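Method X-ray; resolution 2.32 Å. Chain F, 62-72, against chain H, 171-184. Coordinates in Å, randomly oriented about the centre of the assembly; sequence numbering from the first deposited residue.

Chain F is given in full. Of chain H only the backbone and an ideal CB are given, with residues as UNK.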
ATOM      1  N   GLU F  62       6.975 -10.638 -14.537  1.00 34.43           N
ATOM      2  CA  GLU F  62       8.414 -10.781 -14.848  1.00 37.34           C
ATOM      3  C   GLU F  62       9.230 -11.344 -13.695  1.00 37.54           C
ATOM      4  O   GLU F  62      10.014 -12.266 -13.904  1.00 38.83           O
ATOM      5  CB  GLU F  62       9.065  -9.456 -15.310  1.00 36.72           C
ATOM      6  CG  GLU F  62       8.490  -9.065 -16.676  1.00 38.58           C
ATOM      7  CD  GLU F  62       8.577  -7.583 -16.967  1.00 41.61           C
ATOM      8  OE1 GLU F  62       7.953  -7.142 -17.984  1.00 42.26           O
ATOM      9  OE2 GLU F  62       9.283  -6.873 -16.193  1.00 38.31           O
ATOM     10  N   ASP F  63       9.034 -10.789 -12.503  1.00 37.57           N
ATOM     11  CA  ASP F  63       9.711 -11.272 -11.316  1.00 39.25           C
ATOM     12  C   ASP F  63       9.308 -12.712 -10.952  1.00 39.49           C
ATOM     13  O   ASP F  63      10.156 -13.500 -10.534  1.00 40.66           O
ATOM     14  CB  ASP F  63       9.477 -10.323 -10.134  1.00 38.95           C
ATOM     15  CG  ASP F  63      10.160  -8.930 -10.326  1.00 43.31           C
ATOM     16  OD1 ASP F  63      10.152  -8.124  -9.370  1.00 44.85           O
ATOM     17  OD2 ASP F  63      10.714  -8.621 -11.418  1.00 45.83           O
ATOM     18  N   ALA F  64       8.034 -13.069 -11.108  1.00 38.92           N
ATOM     19  CA  ALA F  64       7.610 -14.408 -10.688  1.00 39.29           C
ATOM     20  C   ALA F  64       8.306 -15.374 -11.611  1.00 39.37           C
ATOM     21  O   ALA F  64       8.803 -16.395 -11.165  1.00 40.10           O
ATOM     22  CB  ALA F  64       6.085 -14.604 -10.754  1.00 37.31           C
ATOM     23  N   TRP F  65       8.373 -15.011 -12.886  1.00 38.95           N
ATOM     24  CA  TRP F  65       9.001 -15.863 -13.905  1.00 39.78           C
ATOM     25  C   TRP F  65      10.498 -16.077 -13.621  1.00 40.58           C
ATOM     26  O   TRP F  65      10.981 -17.211 -13.587  1.00 41.51           O
ATOM     27  CB  TRP F  65       8.777 -15.282 -15.314  1.00 39.18           C
ATOM     28  CG  TRP F  65       9.460 -16.051 -16.373  1.00 41.45           C
ATOM     29  CD1 TRP F  65      10.331 -15.569 -17.299  1.00 41.89           C
ATOM     30  CD2 TRP F  65       9.363 -17.465 -16.598  1.00 42.36           C
ATOM     31  NE1 TRP F  65      10.782 -16.595 -18.092  1.00 47.44           N
ATOM     32  CE2 TRP F  65      10.195 -17.768 -17.689  1.00 45.63           C
ATOM     33  CE3 TRP F  65       8.644 -18.499 -15.981  1.00 41.97           C
ATOM     34  CZ2 TRP F  65      10.351 -19.081 -18.182  1.00 46.14           C
ATOM     35  CZ3 TRP F  65       8.804 -19.795 -16.457  1.00 43.87           C
ATOM     36  CH2 TRP F  65       9.660 -20.075 -17.550  1.00 43.50           C
ATOM     37  N   GLU F  66      11.215 -14.978 -13.433  1.00 40.49           N
ATOM     38  CA  GLU F  66      12.643 -14.994 -13.139  1.00 42.36           C
ATOM     39  C   GLU F  66      13.041 -16.024 -12.065  1.00 41.69           C
ATOM     40  O   GLU F  66      13.977 -16.751 -12.277  1.00 41.20           O
ATOM     41  CB  GLU F  66      13.116 -13.599 -12.705  1.00 42.74           C
ATOM     42  CG  GLU F  66      14.652 -13.532 -12.555  1.00 48.15           C
ATOM     43  CD  GLU F  66      15.167 -12.319 -11.778  1.00 49.81           C
ATOM     44  OE1 GLU F  66      16.370 -12.344 -11.388  1.00 52.59           O
ATOM     45  OE2 GLU F  66      14.390 -11.346 -11.572  1.00 48.23           O
ATOM     46  N   TYR F  67      12.327 -16.069 -10.935  1.00 40.88           N
ATOM     47  CA  TYR F  67      12.650 -17.006  -9.847  1.00 42.18           C
ATOM     48  C   TYR F  67      12.082 -18.418 -10.002  1.00 43.19           C
ATOM     49  O   TYR F  67      12.329 -19.280  -9.156  1.00 43.43           O
ATOM     50  CB  TYR F  67      12.290 -16.422  -8.482  1.00 41.29           C
ATOM     51  CG  TYR F  67      13.155 -15.262  -8.171  1.00 41.85           C
ATOM     52  CD1 TYR F  67      14.390 -15.432  -7.541  1.00 43.11           C
ATOM     53  CD2 TYR F  67      12.784 -13.990  -8.584  1.00 40.53           C
ATOM     54  CE1 TYR F  67      15.200 -14.361  -7.300  1.00 43.85           C
ATOM     55  CE2 TYR F  67      13.576 -12.920  -8.336  1.00 42.20           C
ATOM     56  CZ  TYR F  67      14.780 -13.103  -7.699  1.00 44.33           C
ATOM     57  OH  TYR F  67      15.542 -11.994  -7.488  1.00 45.94           O
ATOM     58  N   MET F  68      11.384 -18.637 -11.115  1.00 44.43           N
ATOM     59  CA  MET F  68      10.785 -19.901 -11.468  1.00 46.44           C
ATOM     60  C   MET F  68      11.427 -20.610 -12.669  1.00 48.33           C
ATOM     61  O   MET F  68      11.379 -21.851 -12.756  1.00 50.50           O
ATOM     62  CB  MET F  68       9.314 -19.656 -11.808  1.00 45.55           C
ATOM     63  CG  MET F  68       8.434 -20.828 -11.540  1.00 45.20           C
ATOM     64  SD  MET F  68       6.757 -20.302 -11.734  1.00 52.33           S
ATOM     65  CE  MET F  68       6.101 -21.149 -10.348  1.00 52.62           C
ATOM     66  N   ALA F  69      11.931 -19.844 -13.637  1.00 49.24           N
ATOM     67  CA  ALA F  69      12.576 -20.420 -14.828  1.00 50.97           C
ATOM     68  C   ALA F  69      13.752 -21.320 -14.387  1.00 52.95           C
ATOM     69  O   ALA F  69      14.535 -20.900 -13.509  1.00 54.05           O
ATOM     70  CB  ALA F  69      13.075 -19.291 -15.763  1.00 51.11           C
ATOM     71  N   PRO F  70      13.906 -22.534 -14.977  1.00 53.91           N
ATOM     72  CA  PRO F  70      13.219 -23.200 -16.097  1.00 53.63           C
ATOM     73  C   PRO F  70      12.011 -24.029 -15.660  1.00 52.92           C
ATOM     74  O   PRO F  70      12.052 -24.700 -14.615  1.00 53.72           O
ATOM     75  CB  PRO F  70      14.288 -24.138 -16.668  1.00 55.05           C
ATOM     76  CG  PRO F  70      15.308 -24.353 -15.491  1.00 56.74           C
ATOM     77  CD  PRO F  70      14.921 -23.423 -14.363  1.00 55.06           C
ATOM     78  N   ARG F  71      10.961 -23.977 -16.478  1.00 50.50           N
ATOM     79  CA  ARG F  71       9.671 -24.538 -16.165  1.00 49.12           C
ATOM     80  C   ARG F  71       8.774 -24.359 -17.405  1.00 48.02           C
ATOM     81  O   ARG F  71       8.817 -23.316 -18.046  1.00 47.75           O
ATOM     82  CB  ARG F  71       9.086 -23.812 -14.957  1.00 47.56           C
ATOM     83  CG  ARG F  71       7.613 -23.918 -14.862  1.00 48.47           C
ATOM     84  CD  ARG F  71       7.042 -23.858 -13.456  1.00 47.06           C
ATOM     85  NE  ARG F  71       5.864 -24.743 -13.430  1.00 47.26           N
ATOM     86  CZ  ARG F  71       4.791 -24.585 -12.675  1.00 44.79           C
ATOM     87  NH1 ARG F  71       4.676 -23.537 -11.849  1.00 46.01           N
ATOM     88  NH2 ARG F  71       3.829 -25.481 -12.746  1.00 42.57           N
ATOM     89  N   GLU F  72       7.999 -25.373 -17.769  1.00 47.83           N
ATOM     90  CA  GLU F  72       7.019 -25.240 -18.871  1.00 47.43           C
ATOM     91  C   GLU F  72       5.731 -24.596 -18.365  1.00 45.80           C
ATOM     92  O   GLU F  72       4.820 -25.294 -17.921  1.00 45.00           O
ATOM     93  CB  GLU F  72       6.703 -26.607 -19.499  1.00 48.94           C
ATOM     94  CG  GLU F  72       7.823 -27.220 -20.384  1.00 52.31           C
ATOM     95  CD  GLU F  72       7.570 -28.691 -20.760  1.00 58.01           C
ATOM     96  OE1 GLU F  72       8.324 -29.559 -20.253  1.00 61.68           O
ATOM     97  OE2 GLU F  72       6.635 -29.000 -21.554  1.00 59.08           O
TER
ATOM     98  N   UNK H 171       9.286 -27.586  -5.322  1.00 44.17           N
ATOM     99  CA  UNK H 171       8.646 -27.172  -6.589  1.00 43.86           C
ATOM    100  C   UNK H 171       9.187 -25.835  -7.093  1.00 43.06           C
ATOM    101  O   UNK H 171       9.620 -24.989  -6.306  1.00 43.45           O
ATOM    102  CB  UNK H 171       7.130 -27.073  -6.408  1.00 43.86           C
ATOM    103  N   UNK H 172       9.148 -25.661  -8.403  1.00 42.34           N
ATOM    104  CA  UNK H 172       9.612 -24.458  -9.083  1.00 41.85           C
ATOM    105  C   UNK H 172       8.913 -23.184  -8.575  1.00 40.17           C
ATOM    106  O   UNK H 172       9.448 -22.088  -8.659  1.00 40.76           O
ATOM    107  CB  UNK H 172       9.391 -24.604 -10.590  1.00 41.85           C
ATOM    108  N   UNK H 173       7.712 -23.335  -8.063  1.00 38.43           N
ATOM    109  CA  UNK H 173       6.950 -22.200  -7.612  1.00 37.47           C
ATOM    110  C   UNK H 173       7.229 -21.773  -6.171  1.00 35.87           C
ATOM    111  O   UNK H 173       6.786 -20.729  -5.757  1.00 35.19           O
ATOM    112  CB  UNK H 173       5.460 -22.513  -7.768  1.00 37.47           C
ATOM    113  N   UNK H 174       7.943 -22.583  -5.401  1.00 35.95           N
ATOM    114  CA  UNK H 174       8.158 -22.284  -3.963  1.00 35.50           C
ATOM    115  C   UNK H 174       8.876 -20.971  -3.745  1.00 34.20           C
ATOM    116  O   UNK H 174       8.547 -20.242  -2.822  1.00 35.34           O
ATOM    117  CB  UNK H 174       8.959 -23.406  -3.299  1.00 35.50           C
ATOM    118  N   UNK H 175       9.862 -20.673  -4.570  1.00 33.17           N
ATOM    119  CA  UNK H 175      10.691 -19.500  -4.345  1.00 32.65           C
ATOM    120  C   UNK H 175       9.930 -18.225  -4.704  1.00 32.41           C
ATOM    121  O   UNK H 175       9.774 -17.347  -3.826  1.00 32.95           O
ATOM    122  CB  UNK H 175      11.984 -19.597  -5.158  1.00 32.65           C
ATOM    123  N   UNK H 176       9.404 -18.132  -5.960  1.00 31.88           N
ATOM    124  CA  UNK H 176       8.574 -16.960  -6.286  1.00 31.54           C
ATOM    125  C   UNK H 176       7.432 -16.756  -5.303  1.00 31.12           C
ATOM    126  O   UNK H 176       7.020 -15.644  -5.098  1.00 31.79           O
ATOM    127  CB  UNK H 176       8.004 -17.098  -7.699  1.00 31.54           C
ATOM    128  N   UNK H 177       6.956 -17.814  -4.652  1.00 31.70           N
ATOM    129  CA  UNK H 177       5.898 -17.679  -3.636  1.00 30.90           C
ATOM    130  C   UNK H 177       6.357 -16.914  -2.414  1.00 30.84           C
ATOM    131  O   UNK H 177       5.624 -16.028  -1.918  1.00 31.68           O
ATOM    132  CB  UNK H 177       5.399 -19.060  -3.206  1.00 30.90           C
ATOM    133  N   UNK H 178       7.568 -17.225  -1.909  1.00 30.84           N
ATOM    134  CA  UNK H 178       8.046 -16.582  -0.678  1.00 28.70           C
ATOM    135  C   UNK H 178       8.281 -15.116  -1.062  1.00 29.69           C
ATOM    136  O   UNK H 178       7.966 -14.221  -0.309  1.00 29.53           O
ATOM    137  CB  UNK H 178       9.309 -17.245  -0.125  1.00 28.70           C
ATOM    138  N   UNK H 179       8.767 -14.882  -2.281  1.00 30.50           N
ATOM    139  CA  UNK H 179       9.077 -13.541  -2.757  1.00 31.37           C
ATOM    140  C   UNK H 179       7.853 -12.647  -2.810  1.00 31.75           C
ATOM    141  O   UNK H 179       7.830 -11.531  -2.264  1.00 33.08           O
ATOM    142  CB  UNK H 179       9.721 -13.613  -4.143  1.00 31.37           C
ATOM    143  N   UNK H 180       6.829 -13.179  -3.436  1.00 31.11           N
ATOM    144  CA  UNK H 180       5.584 -12.517  -3.563  1.00 31.19           C
ATOM    145  C   UNK H 180       4.926 -12.325  -2.220  1.00 29.83           C
ATOM    146  O   UNK H 180       4.355 -11.296  -2.004  1.00 31.16           O
ATOM    147  CB  UNK H 180       4.668 -13.295  -4.509  1.00 31.19           C
ATOM    148  N   UNK H 181       4.993 -13.278  -1.314  1.00 30.30           N
ATOM    149  CA  UNK H 181       4.471 -13.041   0.056  1.00 30.96           C
ATOM    150  C   UNK H 181       5.301 -11.959   0.775  1.00 31.80           C
ATOM    151  O   UNK H 181       4.725 -11.040   1.364  1.00 32.59           O
ATOM    152  CB  UNK H 181       4.490 -14.338   0.867  1.00 30.96           C
ATOM    153  N   UNK H 182       6.623 -11.991   0.662  1.00 31.18           N
ATOM    154  CA  UNK H 182       7.426 -10.954   1.378  1.00 32.86           C
ATOM    155  C   UNK H 182       7.143  -9.571   0.838  1.00 33.43           C
ATOM    156  O   UNK H 182       7.029  -8.602   1.580  1.00 33.34           O
ATOM    157  CB  UNK H 182       8.924 -11.244   1.260  1.00 32.86           C
ATOM    158  N   UNK H 183       7.054  -9.475  -0.476  1.00 35.44           N
ATOM    159  CA  UNK H 183       6.618  -8.225  -1.058  1.00 37.14           C
ATOM    160  C   UNK H 183       5.201  -7.769  -0.658  1.00 36.72           C
ATOM    161  O   UNK H 183       4.993  -6.612  -0.408  1.00 37.56           O
ATOM    162  CB  UNK H 183       6.693  -8.349  -2.581  1.00 37.14           C
ATOM    163  N   UNK H 184       4.249  -8.683  -0.574  1.00 37.79           N
ATOM    164  CA  UNK H 184       2.887  -8.381  -0.090  1.00 38.78           C
ATOM    165  C   UNK H 184       2.980  -7.776   1.303  1.00 37.20           C
ATOM    166  O   UNK H 184       2.453  -6.714   1.554  1.00 37.92           O
ATOM    167  CB  UNK H 184       2.011  -9.636  -0.072  1.00 38.78           C
TER

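Chain H 171-184 runs from a turn into a helix, which crosses the chain F helix at 143°, closer to antiparallel than parallel.

Position 171 lies beyond the reach of chain F. It opens a type I turn that leads into a helix, where Ser, Thr, Asp or Asn commonly cap. It is Thr171(H). Thr171(H) OG1 accepts a weak capping bond from the backbone N of position 173, 3.4 Å.

Position 172 points toward chain F. The ideal CB is 3.8 Å from Arg71(F) CD and 4.0 Å from Met68(F) CG, so a small residue such as Ala or Ser suits. It is Ala172(H), whose CB lies 3.7 Å from Arg71(F) CD.

Position 173 points sideways, with its ideal CB 4.3 Å from Arg71(F) NH1. That leaves little room, and a small residue such as Gly, Ala or Ser suits. It is Ala173(H), with its CB 4.2 Å from Arg71(F) NH1. Its approach to Met68(F) CE is too close in the model to interpret.

Position 174 points away, so chain F sets no preference. Early in a helix, Asp, Glu or Ser would suit. Asp174(H) OD2 accepts from Thr171(H) N at 2.9 Å, and its OD1 from Thr171(H) OG1 at 2.8 Å.

Position 175 points toward chain F, near Tyr67(F) O, with the tyrosine ring beyond. Leu, Met or Ile could reach it. It is Leu175(H). With chi1 t and chi2 p, its CD2 meets the ring edge, 3.7 Å from Tyr67(F) CD1.

Position 176 faces the chain F backbone. The ideal CB is 3.6 Å from Ala64(F) O and 4.4 Å from Tyr67(F) CB, which favours a compact residue: Ala, Ser, or Pro, since phi is -54° and the helix is just beginning. It is Pro176(H). Its CD lies 4.0 Å from Tyr67(F) CB, and its CG 4.0 Å from Met68(F) CB.

Positions 177 and 178 are out of reach, and many helix formers would do. They are Leu177(H) and Thr178(H); Thr178(H) OG1 donates to Leu175(H) O, 3.0 Å.

Position 179 points toward chain F, but its ideal CB is 5.4 Å from Tyr67(F) CD2. That gap suits Leu or Met better than Ala. It is Leu179(H), with CD2 3.6 Å from Tyr67(F) CD2.

Positions 180, 181 and 182 are out of reach. Chain F sets no preference, and helix formers of many kinds would do. They are Ala180(H), Ile181(H) and Ala182(H).

Position 183 points toward chain F with open space at its CB. The carboxylate of Asp63(F) lies further off, so Arg or Lys suits. It is Arg183(H). Its NH2 donates to Asp63(F) OD1 within a salt bridge, at a very short 2.3 Å.

Position 184 is out of reach of chain F, which sets no preference, so many helix formers would do. It is Glu184(H).

Chain H 171-184: TAADLPLTLAIARE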
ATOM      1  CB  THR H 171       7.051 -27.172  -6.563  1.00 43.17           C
ATOM      2  OG1 THR H 171       6.526 -25.888  -6.221  1.00 41.22           O
ATOM      3  CG2 THR H 171       6.490 -28.179  -5.599  1.00 44.78           C
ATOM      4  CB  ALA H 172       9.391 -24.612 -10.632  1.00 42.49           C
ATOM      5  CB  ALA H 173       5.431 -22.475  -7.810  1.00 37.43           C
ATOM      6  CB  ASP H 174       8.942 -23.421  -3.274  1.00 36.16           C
ATOM      7  CG  ASP H 174       8.212 -24.772  -3.367  1.00 38.79           C
ATOM      8  OD1 ASP H 174       7.016 -24.775  -3.718  1.00 37.37           O
ATOM      9  OD2 ASP H 174       8.815 -25.822  -3.072  1.00 44.71           O
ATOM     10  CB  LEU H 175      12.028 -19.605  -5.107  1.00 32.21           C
ATOM     11  CG  LEU H 175      13.088 -18.501  -4.934  1.00 34.35           C
ATOM     12  CD1 LEU H 175      13.696 -18.420  -3.504  1.00 27.15           C
ATOM     13  CD2 LEU H 175      14.216 -18.753  -5.963  1.00 36.91           C
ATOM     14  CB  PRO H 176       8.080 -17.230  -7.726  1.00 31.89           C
ATOM     15  CG  PRO H 176       8.421 -18.662  -8.066  1.00 31.81           C
ATOM     16  CD  PRO H 176       9.613 -19.000  -7.139  1.00 32.89           C
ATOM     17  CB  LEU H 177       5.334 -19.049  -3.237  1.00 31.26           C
ATOM     18  CG  LEU H 177       4.182 -19.095  -2.227  1.00 31.67           C
ATOM     19  CD1 LEU H 177       2.897 -18.351  -2.684  1.00 28.21           C
ATOM     20  CD2 LEU H 177       3.863 -20.537  -1.875  1.00 32.83           C
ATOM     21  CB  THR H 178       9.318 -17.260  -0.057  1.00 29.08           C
ATOM     22  OG1 THR H 178      10.434 -17.111  -0.926  1.00 28.97           O
ATOM     23  CG2 THR H 178       9.127 -18.709   0.188  1.00 25.74           C
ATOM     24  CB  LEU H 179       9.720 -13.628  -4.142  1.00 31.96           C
ATOM     25  CG  LEU H 179       9.980 -12.314  -4.899  1.00 32.17           C
ATOM     26  CD1 LEU H 179      11.002 -11.485  -4.244  1.00 37.29           C
ATOM     27  CD2 LEU H 179      10.468 -12.596  -6.260  1.00 35.34           C
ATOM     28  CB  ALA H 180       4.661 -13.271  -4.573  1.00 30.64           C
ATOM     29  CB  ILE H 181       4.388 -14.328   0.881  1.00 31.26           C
ATOM     30  CG1 ILE H 181       3.362 -15.278   0.245  1.00 32.77           C
ATOM     31  CG2 ILE H 181       4.038 -14.046   2.343  1.00 29.73           C
ATOM     32  CD1 ILE H 181       3.447 -16.675   0.771  1.00 35.18           C
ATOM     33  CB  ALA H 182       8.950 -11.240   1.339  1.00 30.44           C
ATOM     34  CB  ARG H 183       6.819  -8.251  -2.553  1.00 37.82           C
ATOM     35  CG  ARG H 183       8.147  -7.617  -2.860  1.00 43.16           C
ATOM     36  CD  ARG H 183       9.037  -8.597  -3.512  1.00 50.16           C
ATOM     37  NE  ARG H 183       8.834  -8.554  -4.949  1.00 54.06           N
ATOM     38  CZ  ARG H 183       9.783  -8.256  -5.835  1.00 55.37           C
ATOM     39  NH1 ARG H 183      11.032  -7.995  -5.433  1.00 56.52           N
ATOM     40  NH2 ARG H 183       9.473  -8.239  -7.124  1.00 51.99           N
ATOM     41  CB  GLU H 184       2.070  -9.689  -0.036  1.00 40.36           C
ATOM     42  CG  GLU H 184       0.524  -9.548   0.079  1.00 48.44           C
ATOM     43  CD  GLU H 184      -0.252 -10.922   0.157  1.00 56.95           C
ATOM     44  OE1 GLU H 184      -1.470 -10.862   0.424  1.00 62.64           O
ATOM     45  OE2 GLU H 184       0.309 -12.050  -0.011  1.00 57.39           O
TER
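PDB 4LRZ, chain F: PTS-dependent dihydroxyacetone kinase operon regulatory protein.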